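Local coordinates for fibrinogen-binding protein (Staphylococcus aureus subsp. aureus, PDB 4H6H), which inhibits complement as a SCIN protein, probably blocking its activation on the bacterial surface and so aiding evasion of innate immunity, at residues Phe14-Ile19 with Asn62-Met67; Asn41-Arg46 with Glu75-Glu80. All coordinates share one frame; numbering follows the deposited sequence.

Overall arrangement
Contact 1 and contact 2 both use helix 64-85, at different levels. Contact 1 joins the N-terminal part of that helix to helix 12-27. Contact 2 joins a later part of it to the start of helix 42-61. Their centres are 23 Å apart, on opposite sides of the chain's centre. They do not touch; their nearest atoms are about 9 Å apart. The segments alternate along the chain. Helix 64-85 thus has a different long helix as its partner in each contact. Contact 1 is built mainly on one aromatic side chain and contact 2 on a tyrosine-glutamate hydrogen bond beside apolar packing. Both belong to the same three-helix bundle.

Contact 1. Residues Phe14-Ile19 with Asn62-Met67; sequences FHDKRI and NDFVSM
Phe-64 and Met-67 of helix 64-85 pack on His-15, Asp-16, Arg-18 and Ile-19 of helix 12-27. Before them, Asn-62 takes a positive phi just after helix 42-61 and turns the chain. Asp-63 is then the N-cap of helix 64-85. Val-65 N donates to Asp-63 OD1 at 3.2 Å, the capping bond. Ser-66 OG donates to Asp-63 OD2 at 3.1 Å. Both donors come from above the carboxylate plane.

Phe-64 follows as a knob set among His-15, Asp-16, Arg-18 and Ile-19. Its CG lies anti to the backbone N (chi1 179°), which sends the ring out to helix 12-27. Phe-64 CE2 is 3.4 Å from His-15 CB. The imidazole of His-15 and the phenyl ring meet obliquely, their planes 56° apart. Asp-16 OD1 lies obliquely to the phenyl ring, 3.6 Å from Phe-64 CB. Arg-18 NH2 comes to the ring edge, 3.8 Å from Phe-64 CZ. The other arm of this guanidinium, NH1, forms a salt bridge with Glu-22. Ile-19 crosses the phenylalanine at about a right angle, with Ile-19 CG1 3.4 Å from Phe-64 CD2.

Met-67, one turn further on, ends the segment and is buried. Met-67 SD lies 3.2 Å from Ile-19 CD1. The methionine also touches Ala-20 and Leu-23 of helix 12-27, and Ala-58 and Leu-59 of helix 42-61. It therefore lies where all three long helices meet. The knob-into-hole fit of Phe-64 and the burial of Met-67 among these helices belong to a three-helix bundle, the fold of the SCIN family.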
loop_
_atom_site.group_PDB
_atom_site.type_symbol
_atom_site.label_atom_id
_atom_site.label_comp_id
_atom_site.label_asym_id
_atom_site.label_seq_id
_atom_site.Cartn_x
_atom_site.Cartn_y
_atom_site.Cartn_z
ATOM N N PHE A 14 1.938 -18.781 8.863
ATOM C CA PHE A 14 2.021 -18.675 7.400
ATOM C C PHE A 14 1.380 -17.381 6.900
ATOM O O PHE A 14 1.983 -16.640 6.135
ATOM C CB PHE A 14 1.396 -19.897 6.710
ATOM C CG PHE A 14 0.315 -19.563 5.678
ATOM C CD1 PHE A 14 -0.986 -19.216 6.084
ATOM C CD2 PHE A 14 0.582 -19.651 4.309
ATOM C CE1 PHE A 14 -1.989 -18.926 5.156
ATOM C CE2 PHE A 14 -0.420 -19.367 3.364
ATOM C CZ PHE A 14 -1.709 -19.002 3.794
ATOM N N HIS A 15 0.156 -17.117 7.342
ATOM C CA HIS A 15 -0.537 -15.892 6.991
ATOM C C HIS A 15 0.395 -14.672 7.125
ATOM O O HIS A 15 0.486 -13.865 6.206
ATOM C CB HIS A 15 -1.781 -15.714 7.875
ATOM C CG HIS A 15 -3.076 -16.112 7.225
ATOM N ND1 HIS A 15 -4.137 -16.632 7.935
ATOM C CD2 HIS A 15 -3.489 -16.035 5.935
ATOM C CE1 HIS A 15 -5.142 -16.869 7.112
ATOM N NE2 HIS A 15 -4.781 -16.510 5.897
ATOM N N ASP A 16 1.074 -14.545 8.267
ATOM C CA ASP A 16 1.977 -13.419 8.524
ATOM C C ASP A 16 2.996 -13.271 7.403
ATOM O O ASP A 16 3.148 -12.196 6.813
ATOM C CB ASP A 16 2.721 -13.603 9.853
ATOM C CG ASP A 16 1.810 -13.498 11.060
ATOM O OD1 ASP A 16 0.584 -13.377 10.877
ATOM O OD2 ASP A 16 2.322 -13.542 12.199
ATOM N N LYS A 17 3.709 -14.348 7.114
ATOM C CA LYS A 17 4.621 -14.320 5.974
ATOM C C LYS A 17 3.920 -13.839 4.696
ATOM O O LYS A 17 4.522 -13.141 3.876
ATOM C CB LYS A 17 5.258 -15.697 5.749
ATOM C CG LYS A 17 6.418 -16.016 6.685
ATOM C CD LYS A 17 7.670 -15.206 6.311
ATOM C CE LYS A 17 8.925 -15.659 7.069
ATOM N NZ LYS A 17 8.953 -15.257 8.503
ATOM N N ARG A 18 2.641 -14.184 4.554
ATOM C CA ARG A 18 1.870 -13.878 3.344
ATOM C C ARG A 18 1.538 -12.387 3.136
ATOM O O ARG A 18 1.842 -11.851 2.076
ATOM C CB ARG A 18 0.600 -14.744 3.251
ATOM C CG ARG A 18 -0.157 -14.597 1.926
ATOM C CD ARG A 18 -1.538 -15.256 1.940
ATOM N NE ARG A 18 -2.395 -14.753 3.013
ATOM C CZ ARG A 18 -3.197 -13.689 2.924
ATOM N NH1 ARG A 18 -3.271 -12.980 1.807
ATOM N NH2 ARG A 18 -3.945 -13.327 3.961
ATOM N N ILE A 19 0.920 -11.714 4.110
ATOM C CA ILE A 19 0.616 -10.302 3.891
ATOM C C ILE A 19 1.889 -9.493 3.842
ATOM O O ILE A 19 1.943 -8.502 3.119
ATOM C CB ILE A 19 -0.348 -9.665 4.923
ATOM C CG1 ILE A 19 -0.294 -10.412 6.243
ATOM C CG2 ILE A 19 -1.760 -9.609 4.384
ATOM C CD1 ILE A 19 0.908 -10.047 7.087
ATOM N N ASN A 62 4.936 -6.062 12.423
ATOM C CA ASN A 62 4.668 -7.431 12.022
ATOM C C ASN A 62 3.280 -7.898 12.494
ATOM O O ASN A 62 3.052 -9.083 12.757
ATOM C CB ASN A 62 5.792 -8.371 12.456
ATOM C CG ASN A 62 5.741 -9.721 11.734
ATOM O OD1 ASN A 62 5.224 -9.830 10.622
ATOM N ND2 ASN A 62 6.276 -10.753 12.370
ATOM N N ASP A 63 2.354 -6.948 12.595
ATOM C CA ASP A 63 0.994 -7.240 13.033
ATOM C C ASP A 63 0.115 -7.560 11.832
ATOM O O ASP A 63 -0.099 -6.702 10.977
ATOM C CB ASP A 63 0.416 -6.039 13.783
ATOM C CG ASP A 63 -1.071 -6.180 14.066
ATOM O OD1 ASP A 63 -1.600 -7.316 14.022
ATOM O OD2 ASP A 63 -1.715 -5.146 14.339
ATOM N N PHE A 64 -0.414 -8.782 11.784
ATOM C CA PHE A 64 -1.199 -9.237 10.636
ATOM C C PHE A 64 -2.366 -8.320 10.251
ATOM O O PHE A 64 -2.663 -8.146 9.074
ATOM C CB PHE A 64 -1.705 -10.661 10.854
ATOM C CG PHE A 64 -2.536 -11.181 9.717
ATOM C CD1 PHE A 64 -3.873 -10.833 9.601
ATOM C CD2 PHE A 64 -1.978 -12.014 8.759
ATOM C CE1 PHE A 64 -4.625 -11.297 8.550
ATOM C CE2 PHE A 64 -2.736 -12.496 7.703
ATOM C CZ PHE A 64 -4.053 -12.134 7.597
ATOM N N VAL A 65 -3.034 -7.737 11.236
ATOM C CA VAL A 65 -4.183 -6.878 10.958
ATOM C C VAL A 65 -3.793 -5.537 10.332
ATOM O O VAL A 65 -4.378 -5.102 9.335
ATOM C CB VAL A 65 -4.978 -6.636 12.234
ATOM C CG1 VAL A 65 -6.081 -5.623 11.989
ATOM C CG2 VAL A 65 -5.532 -7.966 12.741
ATOM N N SER A 66 -2.801 -4.885 10.932
ATOM C CA SER A 66 -2.272 -3.627 10.410
ATOM C C SER A 66 -1.772 -3.795 8.981
ATOM O O SER A 66 -2.048 -2.983 8.104
ATOM C CB SER A 66 -1.136 -3.134 11.293
ATOM O OG SER A 66 -1.625 -2.680 12.539
ATOM N N MET A 67 -1.021 -4.857 8.758
ATOM C CA MET A 67 -0.540 -5.153 7.427
ATOM C C MET A 67 -1.679 -5.341 6.420
ATOM O O MET A 67 -1.596 -4.839 5.297
ATOM C CB MET A 67 0.343 -6.387 7.467
ATOM C CG MET A 67 1.588 -6.224 8.320
ATOM S SD MET A 67 2.758 -7.498 7.862
ATOM C CE MET A 67 4.148 -7.125 8.888
#

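Contact 2. Residues Asn41-Arg46 with Glu75-Glu80; sequences NPYYKR and EKIYKE
Tyr-43 and Glu-80 form the one hydrogen bond between the two segments. Tyr-43 OH donates to Glu-80 OE1 at 2.9 Å, using the syn lone pair of that oxygen. The ring and carboxylate planes are only 13° apart, and OE1 sits at the ring edge. Glu-80 keeps an extended chain beyond CG, which carries its carboxylate across to the tyrosine. Beside this bond, Ile-77 CD1 is 4.1 Å from Tyr-43 CE2. The same Ile-77 CD1 is 4.2 Å from Tyr-44 CD1, so one methyl serves both tyrosines.

A second shell surrounds these groups. Lys-76 is one turn before Glu-80. Lys-76 NZ makes a salt bridge with Glu-80 OE2 at 3.3 Å, with a weak hydrogen bond. OE1 takes the tyrosine and OE2 the weaker lysine bond; the nearby ammonium would probably favour the charged carboxylate. Tyr-43 CD2 lies 3.5 Å above the Tyr-44 ring, over its centre, and so covers one face of it. Tyr-44 also packs on Ala-37, Ile-81 and Ile-84. Ile-77 reaches Thr-47, Ile-48 and Asn-51 further along helix 42-61.

The two helical segments are 10.5 Å apart at their axes and run at 148°. This is the antiparallel pairing of helix 42-61 with helix 64-85, the hairpin of a three-helix bundle.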
loop_
_atom_site.group_PDB
_atom_site.type_symbol
_atom_site.label_atom_id
_atom_site.label_comp_id
_atom_site.label_asym_id
_atom_site.label_seq_id
_atom_site.Cartn_x
_atom_site.Cartn_y
_atom_site.Cartn_z
ATOM N N ASN A 41 -3.810 16.413 -8.679
ATOM C CA ASN A 41 -4.036 17.128 -7.427
ATOM C C ASN A 41 -3.337 16.506 -6.275
ATOM O O ASN A 41 -3.198 15.333 -6.234
ATOM C CB ASN A 41 -5.532 17.162 -7.115
ATOM C CG ASN A 41 -5.831 17.569 -5.692
ATOM O OD1 ASN A 41 -6.281 18.666 -5.422
ATOM N ND2 ASN A 41 -5.583 16.691 -4.788
ATOM N N PRO A 42 -2.901 17.284 -5.314
ATOM C CA PRO A 42 -2.080 16.681 -4.258
ATOM C C PRO A 42 -2.741 15.593 -3.425
ATOM O O PRO A 42 -2.029 14.869 -2.719
ATOM C CB PRO A 42 -1.742 17.875 -3.352
ATOM C CG PRO A 42 -2.003 19.082 -4.179
ATOM C CD PRO A 42 -3.141 18.712 -5.069
ATOM N N TYR A 43 -4.067 15.491 -3.456
ATOM C CA TYR A 43 -4.748 14.427 -2.701
ATOM C C TYR A 43 -4.124 13.067 -3.018
ATOM O O TYR A 43 -3.764 12.296 -2.126
ATOM C CB TYR A 43 -6.242 14.395 -3.026
ATOM C CG TYR A 43 -6.870 13.047 -2.797
ATOM C CD1 TYR A 43 -7.363 12.693 -1.556
ATOM C CD2 TYR A 43 -6.948 12.115 -3.825
ATOM C CE1 TYR A 43 -7.935 11.446 -1.342
ATOM C CE2 TYR A 43 -7.499 10.885 -3.623
ATOM C CZ TYR A 43 -8.001 10.551 -2.383
ATOM O OH TYR A 43 -8.565 9.306 -2.198
ATOM N N TYR A 44 -3.989 12.789 -4.307
ATOM C CA TYR A 44 -3.409 11.542 -4.748
ATOM C C TYR A 44 -2.051 11.306 -4.142
ATOM O O TYR A 44 -1.879 10.349 -3.412
ATOM C CB TYR A 44 -3.390 11.478 -6.266
ATOM C CG TYR A 44 -4.789 11.575 -6.801
ATOM C CD1 TYR A 44 -5.651 10.488 -6.717
ATOM C CD2 TYR A 44 -5.281 12.751 -7.331
ATOM C CE1 TYR A 44 -6.951 10.558 -7.187
ATOM C CE2 TYR A 44 -6.586 12.828 -7.808
ATOM C CZ TYR A 44 -7.416 11.723 -7.723
ATOM O OH TYR A 44 -8.711 11.772 -8.175
ATOM N N LYS A 45 -1.088 12.174 -4.420
ATOM C CA LYS A 45 0.252 12.011 -3.858
ATOM C C LYS A 45 0.202 11.934 -2.331
ATOM O O LYS A 45 0.877 11.118 -1.723
ATOM C CB LYS A 45 1.170 13.142 -4.311
ATOM C CG LYS A 45 2.520 12.666 -4.799
ATOM C CD LYS A 45 3.240 13.749 -5.580
ATOM C CE LYS A 45 4.557 13.260 -6.168
ATOM N NZ LYS A 45 5.517 12.830 -5.114
ATOM N N ARG A 46 -0.596 12.743 -1.677
ATOM C CA ARG A 46 -0.623 12.688 -0.232
ATOM C C ARG A 46 -1.132 11.397 0.335
ATOM O O ARG A 46 -0.581 10.866 1.263
ATOM C CB ARG A 46 -1.479 13.779 0.330
ATOM C CG ARG A 46 -1.625 13.627 1.813
ATOM C CD ARG A 46 -2.600 14.636 2.328
ATOM N NE ARG A 46 -2.181 15.212 3.586
ATOM C CZ ARG A 46 -2.226 16.505 3.838
ATOM N NH1 ARG A 46 -2.667 17.334 2.904
ATOM N NH2 ARG A 46 -1.831 16.963 5.014
ATOM N N GLU A 75 -3.868 -0.561 -2.362
ATOM C CA GLU A 75 -4.606 -1.049 -3.526
ATOM C C GLU A 75 -5.715 -0.100 -3.943
ATOM O O GLU A 75 -5.906 0.149 -5.134
ATOM C CB GLU A 75 -5.210 -2.426 -3.245
ATOM C CG GLU A 75 -4.309 -3.573 -3.641
ATOM C CD GLU A 75 -4.869 -4.926 -3.268
ATOM O OE1 GLU A 75 -5.702 -5.006 -2.337
ATOM O OE2 GLU A 75 -4.461 -5.916 -3.909
ATOM N N LYS A 76 -6.441 0.422 -2.959
ATOM C CA LYS A 76 -7.478 1.404 -3.217
ATOM C C LYS A 76 -6.926 2.642 -3.955
ATOM O O LYS A 76 -7.402 2.994 -5.035
ATOM C CB LYS A 76 -8.161 1.802 -1.911
ATOM C CG LYS A 76 -9.294 2.795 -2.098
ATOM C CD LYS A 76 -10.082 2.999 -0.810
ATOM C CE LYS A 76 -11.205 4.019 -0.994
ATOM N NZ LYS A 76 -10.849 5.375 -0.468
ATOM N N ILE A 77 -5.916 3.291 -3.377
ATOM C CA ILE A 77 -5.361 4.502 -3.975
ATOM C C ILE A 77 -4.731 4.238 -5.341
ATOM O O ILE A 77 -4.890 5.042 -6.261
ATOM C CB ILE A 77 -4.349 5.217 -3.034
ATOM C CG1 ILE A 77 -3.963 6.581 -3.598
ATOM C CG2 ILE A 77 -3.104 4.368 -2.809
ATOM C CD1 ILE A 77 -5.129 7.533 -3.750
ATOM N N TYR A 78 -4.032 3.114 -5.480
ATOM C CA TYR A 78 -3.434 2.791 -6.759
ATOM C C TYR A 78 -4.521 2.688 -7.791
ATOM O O TYR A 78 -4.397 3.235 -8.880
ATOM C CB TYR A 78 -2.654 1.495 -6.715
ATOM C CG TYR A 78 -1.393 1.560 -5.906
ATOM C CD1 TYR A 78 -0.883 2.762 -5.483
ATOM C CD2 TYR A 78 -0.713 0.416 -5.568
ATOM C CE1 TYR A 78 0.282 2.819 -4.733
ATOM C CE2 TYR A 78 0.440 0.456 -4.825
ATOM C CZ TYR A 78 0.933 1.652 -4.411
ATOM O OH TYR A 78 2.077 1.667 -3.662
ATOM N N LYS A 79 -5.600 1.988 -7.442
ATOM C CA LYS A 79 -6.727 1.828 -8.345
ATOM C C LYS A 79 -7.342 3.183 -8.762
ATOM O O LYS A 79 -7.713 3.377 -9.917
ATOM C CB LYS A 79 -7.771 0.945 -7.682
ATOM C CG LYS A 79 -8.783 0.341 -8.630
ATOM C CD LYS A 79 -9.880 -0.401 -7.866
ATOM C CE LYS A 79 -10.900 -1.033 -8.820
ATOM N NZ LYS A 79 -12.286 -0.519 -8.615
ATOM N N GLU A 80 -7.445 4.118 -7.817
ATOM C CA GLU A 80 -8.008 5.439 -8.088
ATOM C C GLU A 80 -7.114 6.219 -9.043
ATOM O O GLU A 80 -7.595 6.939 -9.921
ATOM C CB GLU A 80 -8.156 6.244 -6.795
ATOM C CG GLU A 80 -9.232 5.771 -5.827
ATOM C CD GLU A 80 -9.291 6.614 -4.548
ATOM O OE1 GLU A 80 -9.061 7.851 -4.612
ATOM O OE2 GLU A 80 -9.574 6.033 -3.476
#